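Local coordinates for UDP-N-acetylglucosamine--peptide N-acetylglucosaminyltransferase stabilizing protein GtfB (Streptococcus gordonii, PDB 5E9T) that works with its partner GtfA as a complex that attaches the first GlcNAc, taken from UDP-GlcNAc, to the serine-rich repeat adhesin GspB before its export, at residues L209-W220 against Q240-P249. Residues are numbered along the deposited sequence; the frame is centred on the assembly and turned at random.
Sequences LTGRAGQDILFW and QLRTQTIVIP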
loop_
_atom_site.group_PDB
_atom_site.type_symbol
_atom_site.label_atom_id
_atom_site.label_comp_id
_atom_site.label_asym_id
_atom_site.label_seq_id
_atom_site.Cartn_x
_atom_site.Cartn_y
_atom_site.Cartn_z
ATOM N N LEU B 209 1.667 47.489 -21.851
ATOM C CA LEU B 209 2.548 48.065 -22.860
ATOM C C LEU B 209 2.161 49.484 -23.275
ATOM O O LEU B 209 2.722 49.999 -24.248
ATOM C CB LEU B 209 2.629 47.150 -24.083
ATOM C CG LEU B 209 3.933 46.344 -24.122
ATOM C CD1 LEU B 209 3.924 45.330 -25.248
ATOM C CD2 LEU B 209 5.128 47.279 -24.250
ATOM N N THR B 210 1.195 50.110 -22.589
ATOM C CA THR B 210 0.700 51.429 -22.993
ATOM C C THR B 210 1.826 52.429 -23.244
ATOM O O THR B 210 1.695 53.305 -24.108
ATOM C CB THR B 210 -0.250 51.986 -21.927
ATOM O OG1 THR B 210 -1.272 51.021 -21.642
ATOM C CG2 THR B 210 -0.908 53.286 -22.400
ATOM N N GLY B 211 2.933 52.321 -22.503
ATOM C CA GLY B 211 4.060 53.215 -22.732
ATOM C C GLY B 211 4.541 53.204 -24.171
ATOM O O GLY B 211 4.897 54.246 -24.725
ATOM N N ARG B 212 4.575 52.027 -24.786
ATOM C CA ARG B 212 4.919 51.901 -26.195
ATOM C C ARG B 212 3.700 52.182 -27.075
ATOM O O ARG B 212 2.551 51.998 -26.660
ATOM C CB ARG B 212 5.492 50.507 -26.463
ATOM C CG ARG B 212 6.014 50.290 -27.865
ATOM C CD ARG B 212 4.982 49.578 -28.707
ATOM N NE ARG B 212 5.284 49.662 -30.129
ATOM C CZ ARG B 212 6.289 49.024 -30.712
ATOM N NH1 ARG B 212 6.490 49.156 -32.015
ATOM N NH2 ARG B 212 7.093 48.256 -29.991
ATOM N N ALA B 213 3.963 52.628 -28.304
ATOM C CA ALA B 213 2.925 53.086 -29.222
ATOM C C ALA B 213 2.534 51.992 -30.211
ATOM O O ALA B 213 3.394 51.380 -30.853
ATOM C CB ALA B 213 3.378 54.333 -29.982
ATOM N N GLY B 214 1.237 51.773 -30.326
ATOM C CA GLY B 214 0.638 50.830 -31.247
ATOM C C GLY B 214 -0.772 50.573 -30.782
ATOM O O GLY B 214 -1.146 50.907 -29.657
ATOM N N GLN B 215 -1.576 49.976 -31.650
ATOM C CA GLN B 215 -2.914 49.634 -31.193
ATOM C C GLN B 215 -3.273 48.207 -31.558
ATOM O O GLN B 215 -2.932 47.707 -32.635
ATOM C CB GLN B 215 -3.999 50.601 -31.693
ATOM C CG GLN B 215 -4.371 50.502 -33.142
ATOM C CD GLN B 215 -3.722 51.592 -33.953
ATOM O OE1 GLN B 215 -2.547 51.907 -33.761
ATOM N NE2 GLN B 215 -4.489 52.202 -34.846
ATOM N N ASP B 216 -3.975 47.573 -30.632
ATOM C CA ASP B 216 -4.197 46.145 -30.611
ATOM C C ASP B 216 -5.693 45.874 -30.630
ATOM O O ASP B 216 -6.503 46.721 -30.245
ATOM C CB ASP B 216 -3.547 45.533 -29.366
ATOM C CG ASP B 216 -2.148 46.055 -29.118
ATOM O OD1 ASP B 216 -1.375 46.151 -30.090
ATOM O OD2 ASP B 216 -1.823 46.367 -27.953
ATOM N N ILE B 217 -6.062 44.688 -31.094
ATOM C CA ILE B 217 -7.458 44.296 -31.190
ATOM C C ILE B 217 -7.680 43.061 -30.336
ATOM O O ILE B 217 -6.842 42.151 -30.304
ATOM C CB ILE B 217 -7.887 44.032 -32.645
ATOM C CG1 ILE B 217 -7.254 45.051 -33.569
ATOM C CG2 ILE B 217 -9.402 44.067 -32.777
ATOM C CD1 ILE B 217 -7.612 44.807 -34.955
ATOM N N LEU B 218 -8.812 43.035 -29.646
ATOM C CA LEU B 218 -9.240 41.875 -28.881
ATOM C C LEU B 218 -10.431 41.251 -29.589
ATOM O O LEU B 218 -11.462 41.907 -29.774
ATOM C CB LEU B 218 -9.611 42.250 -27.448
ATOM C CG LEU B 218 -10.577 41.276 -26.785
ATOM C CD1 LEU B 218 -9.938 39.899 -26.544
ATOM C CD2 LEU B 218 -11.101 41.866 -25.490
ATOM N N PHE B 219 -10.290 39.990 -29.976
ATOM C CA PHE B 219 -11.405 39.231 -30.523
ATOM C C PHE B 219 -12.037 38.489 -29.359
ATOM O O PHE B 219 -11.466 37.521 -28.850
ATOM C CB PHE B 219 -10.940 38.253 -31.596
ATOM C CG PHE B 219 -10.211 38.898 -32.731
ATOM C CD1 PHE B 219 -8.960 39.455 -32.540
ATOM C CD2 PHE B 219 -10.767 38.926 -33.996
ATOM C CE1 PHE B 219 -8.290 40.040 -33.574
ATOM C CE2 PHE B 219 -10.093 39.508 -35.044
ATOM C CZ PHE B 219 -8.851 40.068 -34.831
ATOM N N TRP B 220 -13.221 38.926 -28.951
ATOM C CA TRP B 220 -13.851 38.390 -27.755
ATOM C C TRP B 220 -14.749 37.231 -28.161
ATOM O O TRP B 220 -15.754 37.424 -28.854
ATOM C CB TRP B 220 -14.637 39.467 -27.021
ATOM C CG TRP B 220 -15.473 38.863 -25.970
ATOM C CD1 TRP B 220 -16.789 38.549 -26.062
ATOM C CD2 TRP B 220 -15.046 38.440 -24.669
ATOM N NE1 TRP B 220 -17.213 37.965 -24.902
ATOM C CE2 TRP B 220 -16.168 37.896 -24.023
ATOM C CE3 TRP B 220 -13.827 38.481 -23.985
ATOM C CZ2 TRP B 220 -16.118 37.397 -22.725
ATOM C CZ3 TRP B 220 -13.775 37.981 -22.694
ATOM C CH2 TRP B 220 -14.914 37.445 -22.079
ATOM N N GLN B 240 -6.626 55.571 -23.290
ATOM C CA GLN B 240 -5.210 55.532 -23.632
ATOM C C GLN B 240 -4.676 54.141 -23.936
ATOM O O GLN B 240 -3.545 54.030 -24.426
ATOM C CB GLN B 240 -4.373 56.147 -22.506
ATOM C CG GLN B 240 -4.303 57.668 -22.503
ATOM C CD GLN B 240 -4.261 58.223 -21.109
ATOM O OE1 GLN B 240 -3.281 58.042 -20.393
ATOM N NE2 GLN B 240 -5.323 58.910 -20.708
ATOM N N LEU B 241 -5.437 53.083 -23.659
ATOM C CA LEU B 241 -4.879 51.738 -23.737
ATOM C C LEU B 241 -4.595 51.351 -25.184
ATOM O O LEU B 241 -5.232 51.841 -26.121
ATOM C CB LEU B 241 -5.829 50.729 -23.091
ATOM C CG LEU B 241 -6.026 50.874 -21.579
ATOM C CD1 LEU B 241 -7.085 49.904 -21.083
ATOM C CD2 LEU B 241 -4.712 50.665 -20.836
ATOM N N ARG B 242 -3.617 50.460 -25.362
ATOM C CA ARG B 242 -3.220 50.067 -26.710
ATOM C C ARG B 242 -4.374 49.441 -27.478
ATOM O O ARG B 242 -4.463 49.597 -28.698
ATOM C CB ARG B 242 -2.033 49.106 -26.658
ATOM C CG ARG B 242 -0.707 49.777 -26.364
ATOM C CD ARG B 242 0.413 48.761 -26.419
ATOM N NE ARG B 242 0.291 47.896 -27.588
ATOM C CZ ARG B 242 1.245 47.736 -28.499
ATOM N NH1 ARG B 242 2.398 48.371 -28.369
ATOM N NH2 ARG B 242 1.049 46.929 -29.534
ATOM N N THR B 243 -5.279 48.760 -26.792
ATOM C CA THR B 243 -6.427 48.127 -27.430
ATOM C C THR B 243 -7.655 48.997 -27.192
ATOM O O THR B 243 -8.086 49.173 -26.047
ATOM C CB THR B 243 -6.623 46.713 -26.891
ATOM O OG1 THR B 243 -7.325 46.753 -25.643
ATOM C CG2 THR B 243 -5.290 46.104 -26.659
ATOM N N GLN B 244 -8.138 49.638 -28.259
ATOM C CA GLN B 244 -9.420 50.335 -28.274
ATOM C C GLN B 244 -10.523 49.593 -29.033
ATOM O O GLN B 244 -11.601 50.162 -29.243
ATOM C CB GLN B 244 -9.238 51.752 -28.818
ATOM C CG GLN B 244 -8.599 52.678 -27.789
ATOM C CD GLN B 244 -9.622 53.279 -26.842
ATOM O OE1 GLN B 244 -10.715 53.655 -27.257
ATOM N NE2 GLN B 244 -9.282 53.343 -25.560
ATOM N N THR B 245 -10.274 48.364 -29.489
ATOM C CA THR B 245 -11.167 47.681 -30.421
ATOM C C THR B 245 -11.579 46.320 -29.877
ATOM O O THR B 245 -10.721 45.518 -29.494
ATOM C CB THR B 245 -10.479 47.510 -31.775
ATOM O OG1 THR B 245 -9.791 48.720 -32.112
ATOM C CG2 THR B 245 -11.498 47.185 -32.852
ATOM N N ILE B 246 -12.884 46.049 -29.851
ATOM C CA ILE B 246 -13.392 44.751 -29.413
ATOM C C ILE B 246 -14.194 44.141 -30.555
ATOM O O ILE B 246 -15.337 44.533 -30.811
ATOM C CB ILE B 246 -14.237 44.866 -28.142
ATOM C CG1 ILE B 246 -13.502 45.730 -27.121
ATOM C CG2 ILE B 246 -14.497 43.489 -27.551
ATOM C CD1 ILE B 246 -14.319 46.060 -25.913
ATOM N N VAL B 247 -13.625 43.128 -31.187
ATOM C CA VAL B 247 -14.254 42.350 -32.249
ATOM C C VAL B 247 -15.061 41.243 -31.596
ATOM O O VAL B 247 -14.584 40.586 -30.674
ATOM C CB VAL B 247 -13.199 41.768 -33.216
ATOM C CG1 VAL B 247 -13.806 40.656 -34.059
ATOM C CG2 VAL B 247 -12.584 42.887 -34.066
ATOM N N ILE B 248 -16.289 41.034 -32.054
ATOM C CA ILE B 248 -17.121 39.975 -31.477
ATOM C C ILE B 248 -17.739 39.129 -32.589
ATOM O O ILE B 248 -18.851 39.424 -33.065
ATOM C CB ILE B 248 -18.199 40.561 -30.559
ATOM C CG1 ILE B 248 -17.540 41.392 -29.454
ATOM C CG2 ILE B 248 -18.995 39.444 -29.920
ATOM C CD1 ILE B 248 -18.496 41.977 -28.447
ATOM N N PRO B 249 -17.054 38.064 -33.023
ATOM C CA PRO B 249 -17.578 37.250 -34.134
ATOM C C PRO B 249 -18.985 36.707 -33.920
ATOM O O PRO B 249 -19.767 36.673 -34.879
ATOM C CB PRO B 249 -16.535 36.133 -34.250
ATOM C CG PRO B 249 -15.266 36.793 -33.821
ATOM C CD PRO B 249 -15.662 37.712 -32.693
#
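R242 grips the carboxylate of D216 side-on with two nitrogens. NE bonds D216 OD2 at 2.6 Å. NH2 of R242 bonds D216 OD1, also at 2.6 Å, and the paired bonds together form a salt bridge. The two flat groups are nearly coplanar, 23° apart, and each oxygen is met on its syn side. The bend of R242 at chi3 (45°) folds NE back toward CB, on the side where D216 OD2 lies. L209 CB packs on R242 CD, and the carbonyl oxygen of G214 lies over one guanidinium face, offset toward the rim. The buried pair has further partners: S206 OG and I194 N bond D216, and the L191 carbonyl takes R242 NH2. These bonds fix the rotation of both groups, and the arginine probably keeps the aspartate ionised.

D216 N also bonds R242 O. From here the strands 216-219 and 243-247 run parallel, their directions 26° apart. L218 N bonds T245 O, L218 O takes V247 N at 2.9 Å, and W220 N bonds V247 O. I217, L218, F219, I246 and V247 are all buried, and this is the close-packed part. I217 CG2 meets V247 CG2 at 3.6 Å on one face of the sheet. On the same face V247 lies side by side with F219, its CG1 3.5 Å from F219 CD2. L218 and I246 point to the other face, where helix 230-237 packs on I246.

The loop end is looser and closer to solvent. R212 and Q240 are exposed there. T210 rests its CG2 near Q240 O at 3.4 Å, while its OG1 bonds the H207 carbonyl.

Strand 216-219, helix 230-237 and strand 243-247 form a beta-alpha-beta unit of a parallel sheet, consistent with a Rossmann-like domain, as in GT-B glycosyltransferases.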